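Nucleotidyl transferase AbiEii/AbiGii toxin family protein (Mycobacterium tuberculosis, PDB 6Y56) is a nucleotidyltransferase toxin of a toxin-antitoxin system that probably blocks growth by modifying, and so inactivating, tRNA acceptor stems. Local coordinates at residues Ile194-Val204 with Arg259-Glu270. Sequence-based numbering, arbitrary orientation.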
loop_
_atom_site.group_PDB
_atom_site.type_symbol
_atom_site.label_atom_id
_atom_site.label_comp_id
_atom_site.label_asym_id
_atom_site.label_seq_id
_atom_site.Cartn_x
_atom_site.Cartn_y
_atom_site.Cartn_z
ATOM N N ILE A 194 -2.600 17.733 1.862
ATOM C CA ILE A 194 -3.532 16.985 1.023
ATOM C C ILE A 194 -3.999 17.908 -0.086
ATOM O O ILE A 194 -4.466 19.017 0.184
ATOM C CB ILE A 194 -4.747 16.473 1.820
ATOM C CG1 ILE A 194 -4.304 15.487 2.904
ATOM C CG2 ILE A 194 -5.775 15.806 0.889
ATOM C CD1 ILE A 194 -5.467 14.905 3.702
ATOM N N ASP A 195 -3.863 17.455 -1.328
ATOM C CA ASP A 195 -4.400 18.168 -2.487
ATOM C C ASP A 195 -5.863 17.754 -2.585
ATOM O O ASP A 195 -6.216 16.780 -3.248
ATOM C CB ASP A 195 -3.631 17.775 -3.739
ATOM C CG ASP A 195 -4.044 18.563 -4.967
ATOM O OD1 ASP A 195 -5.075 19.274 -4.929
ATOM O OD2 ASP A 195 -3.331 18.448 -5.982
ATOM N N GLU A 196 -6.727 18.492 -1.886
ATOM C CA GLU A 196 -8.095 18.035 -1.638
ATOM C C GLU A 196 -8.914 17.796 -2.896
ATOM O O GLU A 196 -9.530 16.715 -3.007
ATOM C CB GLU A 196 -8.814 19.000 -0.690
ATOM C CG GLU A 196 -8.313 18.960 0.735
ATOM C CD GLU A 196 -9.019 19.937 1.646
ATOM O OE1 GLU A 196 -9.935 20.651 1.191
ATOM O OE2 GLU A 196 -8.638 19.990 2.827
ATOM N N PRO A 197 -8.998 18.724 -3.856
ATOM C CA PRO A 197 -9.820 18.442 -5.042
ATOM C C PRO A 197 -9.311 17.250 -5.830
ATOM O O PRO A 197 -10.104 16.490 -6.398
ATOM C CB PRO A 197 -9.728 19.742 -5.853
ATOM C CG PRO A 197 -9.313 20.791 -4.864
ATOM C CD PRO A 197 -8.414 20.081 -3.907
ATOM N N LEU A 198 -7.991 17.064 -5.884
ATOM C CA LEU A 198 -7.431 15.949 -6.636
ATOM C C LEU A 198 -7.683 14.616 -5.940
ATOM O O LEU A 198 -8.071 13.639 -6.596
ATOM C CB LEU A 198 -5.937 16.193 -6.838
ATOM C CG LEU A 198 -5.169 15.068 -7.527
ATOM C CD1 LEU A 198 -5.673 14.789 -8.938
ATOM C CD2 LEU A 198 -3.699 15.461 -7.559
ATOM N N VAL A 199 -7.492 14.567 -4.617
ATOM C CA VAL A 199 -7.779 13.348 -3.865
ATOM C C VAL A 199 -9.253 12.980 -3.992
ATOM O O VAL A 199 -9.602 11.814 -4.228
ATOM C CB VAL A 199 -7.342 13.488 -2.395
ATOM C CG1 VAL A 199 -7.898 12.326 -1.568
ATOM C CG2 VAL A 199 -5.835 13.489 -2.300
ATOM N N ARG A 200 -10.145 13.966 -3.890
ATOM C CA ARG A 200 -11.571 13.679 -3.979
ATOM C C ARG A 200 -11.947 13.178 -5.367
ATOM O O ARG A 200 -12.715 12.213 -5.501
ATOM C CB ARG A 200 -12.355 14.941 -3.628
ATOM C CG ARG A 200 -13.870 14.802 -3.709
ATOM C CD ARG A 200 -14.583 16.076 -3.237
ATOM N NE ARG A 200 -14.152 17.236 -4.004
ATOM C CZ ARG A 200 -13.679 18.367 -3.490
ATOM N NH1 ARG A 200 -13.594 18.557 -2.182
ATOM N NH2 ARG A 200 -13.308 19.335 -4.311
ATOM N N ARG A 201 -11.423 13.827 -6.411
ATOM C CA ARG A 201 -11.687 13.402 -7.782
ATOM C C ARG A 201 -11.177 11.991 -8.020
ATOM O O ARG A 201 -11.909 11.131 -8.530
ATOM C CB ARG A 201 -11.060 14.401 -8.762
ATOM C CG ARG A 201 -11.082 13.990 -10.235
ATOM C CD ARG A 201 -12.490 13.749 -10.745
ATOM N NE ARG A 201 -13.355 14.920 -10.609
ATOM C CZ ARG A 201 -13.661 15.752 -11.602
ATOM N NH1 ARG A 201 -14.485 16.770 -11.377
ATOM N NH2 ARG A 201 -13.156 15.566 -12.814
ATOM N N LEU A 202 -9.935 11.724 -7.626
ATOM C CA LEU A 202 -9.362 10.398 -7.819
ATOM C C LEU A 202 -10.127 9.344 -7.031
ATOM O O LEU A 202 -10.302 8.222 -7.514
ATOM C CB LEU A 202 -7.890 10.397 -7.411
ATOM C CG LEU A 202 -6.929 11.046 -8.394
ATOM C CD1 LEU A 202 -5.559 11.151 -7.747
ATOM C CD2 LEU A 202 -6.867 10.210 -9.654
ATOM N N TRP A 203 -10.570 9.677 -5.812
ATOM C CA TRP A 203 -11.352 8.739 -5.006
ATOM C C TRP A 203 -12.601 8.291 -5.755
ATOM O O TRP A 203 -12.879 7.093 -5.873
ATOM C CB TRP A 203 -11.726 9.399 -3.675
ATOM C CG TRP A 203 -12.649 8.610 -2.800
ATOM C CD1 TRP A 203 -12.457 7.346 -2.327
ATOM C CD2 TRP A 203 -13.904 9.049 -2.278
ATOM N NE1 TRP A 203 -13.514 6.980 -1.529
ATOM C CE2 TRP A 203 -14.420 8.004 -1.487
ATOM C CE3 TRP A 203 -14.641 10.225 -2.404
ATOM C CZ2 TRP A 203 -15.646 8.099 -0.819
ATOM C CZ3 TRP A 203 -15.847 10.324 -1.745
ATOM C CH2 TRP A 203 -16.340 9.261 -0.961
ATOM N N VAL A 204 -13.354 9.246 -6.299
ATOM C CA VAL A 204 -14.568 8.894 -7.028
ATOM C C VAL A 204 -14.241 8.016 -8.227
ATOM O O VAL A 204 -14.935 7.030 -8.499
ATOM C CB VAL A 204 -15.339 10.163 -7.440
ATOM C CG1 VAL A 204 -16.529 9.808 -8.344
ATOM C CG2 VAL A 204 -15.801 10.903 -6.208
ATOM N N ARG A 259 -10.764 15.179 9.199
ATOM C CA ARG A 259 -9.901 15.725 8.158
ATOM C C ARG A 259 -10.494 15.530 6.773
ATOM O O ARG A 259 -10.326 16.391 5.901
ATOM C CB ARG A 259 -8.514 15.074 8.210
ATOM C CG ARG A 259 -7.537 15.581 7.132
ATOM C CD ARG A 259 -7.232 17.062 7.333
ATOM N NE ARG A 259 -6.459 17.686 6.257
ATOM C CZ ARG A 259 -7.002 18.250 5.183
ATOM N NH1 ARG A 259 -8.318 18.235 5.014
ATOM N NH2 ARG A 259 -6.231 18.828 4.267
ATOM N N PHE A 260 -11.186 14.411 6.554
ATOM C CA PHE A 260 -11.682 14.069 5.229
ATOM C C PHE A 260 -13.092 14.579 4.971
ATOM O O PHE A 260 -13.735 14.155 4.003
ATOM C CB PHE A 260 -11.508 12.576 4.957
ATOM C CG PHE A 260 -10.068 12.201 4.715
ATOM C CD1 PHE A 260 -9.498 12.391 3.468
ATOM C CD2 PHE A 260 -9.271 11.733 5.747
ATOM C CE1 PHE A 260 -8.161 12.087 3.242
ATOM C CE2 PHE A 260 -7.938 11.423 5.527
ATOM C CZ PHE A 260 -7.386 11.604 4.273
ATOM N N ALA A 261 -13.557 15.524 5.792
ATOM C CA ALA A 261 -14.844 16.172 5.549
ATOM C C ALA A 261 -14.949 16.748 4.139
ATOM O O ALA A 261 -16.049 16.793 3.575
ATOM C CB ALA A 261 -15.061 17.276 6.590
ATOM N N PHE A 262 -13.825 17.182 3.550
ATOM C CA PHE A 262 -13.842 17.760 2.209
ATOM C C PHE A 262 -14.382 16.806 1.154
ATOM O O PHE A 262 -14.783 17.257 0.076
ATOM C CB PHE A 262 -12.445 18.271 1.802
ATOM C CG PHE A 262 -11.430 17.173 1.564
ATOM C CD1 PHE A 262 -11.290 16.579 0.313
ATOM C CD2 PHE A 262 -10.623 16.738 2.597
ATOM C CE1 PHE A 262 -10.362 15.572 0.110
ATOM C CE2 PHE A 262 -9.693 15.738 2.402
ATOM C CZ PHE A 262 -9.561 15.145 1.153
ATOM N N LEU A 263 -14.397 15.501 1.431
ATOM C CA LEU A 263 -14.957 14.564 0.465
ATOM C C LEU A 263 -16.438 14.800 0.233
ATOM O O LEU A 263 -16.971 14.352 -0.784
ATOM C CB LEU A 263 -14.735 13.119 0.918
ATOM C CG LEU A 263 -13.278 12.675 1.005
ATOM C CD1 LEU A 263 -13.238 11.306 1.644
ATOM C CD2 LEU A 263 -12.616 12.656 -0.371
ATOM N N THR A 264 -17.110 15.498 1.149
ATOM C CA THR A 264 -18.525 15.792 0.968
ATOM C C THR A 264 -18.767 16.775 -0.163
ATOM O O THR A 264 -19.864 16.786 -0.733
ATOM C CB THR A 264 -19.121 16.309 2.281
ATOM O OG1 THR A 264 -20.532 16.095 2.269
ATOM C CG2 THR A 264 -18.826 17.778 2.475
ATOM N N ASP A 265 -17.773 17.586 -0.510
ATOM C CA ASP A 265 -17.949 18.640 -1.503
ATOM C C ASP A 265 -17.782 18.123 -2.926
ATOM O O ASP A 265 -17.084 18.728 -3.744
ATOM C CB ASP A 265 -17.014 19.815 -1.202
ATOM C CG ASP A 265 -17.268 20.424 0.166
ATOM O OD1 ASP A 265 -18.442 20.441 0.604
ATOM O OD2 ASP A 265 -16.296 20.880 0.809
ATOM N N LEU A 266 -18.451 17.013 -3.231
ATOM C CA LEU A 266 -18.455 16.478 -4.582
ATOM C C LEU A 266 -19.066 17.487 -5.540
ATOM O O LEU A 266 -20.102 18.092 -5.245
ATOM C CB LEU A 266 -19.291 15.199 -4.620
ATOM C CG LEU A 266 -18.840 14.050 -3.724
ATOM C CD1 LEU A 266 -19.841 12.921 -3.801
ATOM C CD2 LEU A 266 -17.463 13.548 -4.136
ATOM N N ASP A 267 -18.427 17.666 -6.695
ATOM C CA ASP A 267 -18.983 18.548 -7.708
ATOM C C ASP A 267 -20.048 17.810 -8.520
ATOM O O ASP A 267 -20.339 16.631 -8.284
ATOM C CB ASP A 267 -17.878 19.216 -8.537
ATOM C CG ASP A 267 -17.097 18.248 -9.401
ATOM O OD1 ASP A 267 -17.611 17.169 -9.749
ATOM O OD2 ASP A 267 -15.941 18.587 -9.752
ATOM N N ALA A 268 -20.644 18.510 -9.493
ATOM C CA ALA A 268 -21.755 17.915 -10.230
ATOM C C ALA A 268 -21.321 16.653 -10.972
ATOM O O ALA A 268 -22.053 15.652 -10.988
ATOM C CB ALA A 268 -22.368 18.940 -11.190
ATOM N N ASP A 269 -20.133 16.675 -11.581
ATOM C CA ASP A 269 -19.652 15.502 -12.308
ATOM C C ASP A 269 -19.405 14.334 -11.355
ATOM O O ASP A 269 -19.848 13.209 -11.612
ATOM C CB ASP A 269 -18.369 15.842 -13.064
ATOM C CG ASP A 269 -18.615 16.711 -14.294
ATOM O OD1 ASP A 269 -19.757 16.748 -14.804
ATOM O OD2 ASP A 269 -17.641 17.351 -14.749
ATOM N N GLU A 270 -18.740 14.601 -10.230
ATOM C CA GLU A 270 -18.470 13.562 -9.241
ATOM C C GLU A 270 -19.759 12.943 -8.715
ATOM O O GLU A 270 -19.837 11.722 -8.521
ATOM C CB GLU A 270 -17.618 14.160 -8.118
ATOM C CG GLU A 270 -16.185 14.410 -8.592
ATOM C CD GLU A 270 -15.403 15.424 -7.779
ATOM O OE1 GLU A 270 -15.944 16.029 -6.828
ATOM O OE2 GLU A 270 -14.212 15.625 -8.104
HETATM O O HOH W 1 -3.579 20.012 3.361
HETATM O O HOH W 2 -12.751 17.378 -6.763
HETATM O O HOH W 3 -15.423 18.807 -6.241
HETATM O O HOH W 4 -15.045 17.690 -14.213
#
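The Phe262 ring lies between Glu196 on one face and Leu263 on the other. Glu196 CG makes a CH-pi contact 3.6 Å from the ring centroid, and its carboxylate lies almost parallel to the ring, the planes 2° apart. Arg200 NH1 and Val199 CG1 sit at the ring's edge. In this AbiEii-family nucleotidyltransferase, away from the mixed sheet, helix 196-212 packs against a 3-10 turn and a capping-box helix start: the chain leaving helix 249-259 runs alongside it in the same sense and enters helix 268-273.

At one end Arg259 grips Glu196 end-on, NH1 (2.8 Å) and NH2 both reaching OE2, while Ile194 CD1 lies over a face of the guanidinium. In the middle, Asp265 O sits over one face of the Arg200 guanidinium, and Arg200 NH1 donates to Phe262 O (2.9 Å) from the side of the carbonyl plane opposite Asp265 N. Farther along helix 196-212, Trp203 CE3 packs on Leu263 CD2, and Leu266 CD2 fits against Val204 CG2 at 3.7 Å; helix 163-174 backs Val199 and Phe260.

At the other end a capping box starts helix 268-273: Glu270 N donates to Asp267 OD1, and Asp267 N returns a bond to Glu270 OE1. Glu270 also bridges Arg201 through OE2 and, at longer range, Arg200 through OE1. Bends at chi2 and chi3 (both 59°) swing the Arg201 guanidinium off the side of its helix, its edge toward Asp267 and Glu270. The bond from Arg201 NH1 to Asp267 OD2 is weak, but Arg201 NE meets Glu270 OE2 nearly straight, at 2.7 Å and 171°.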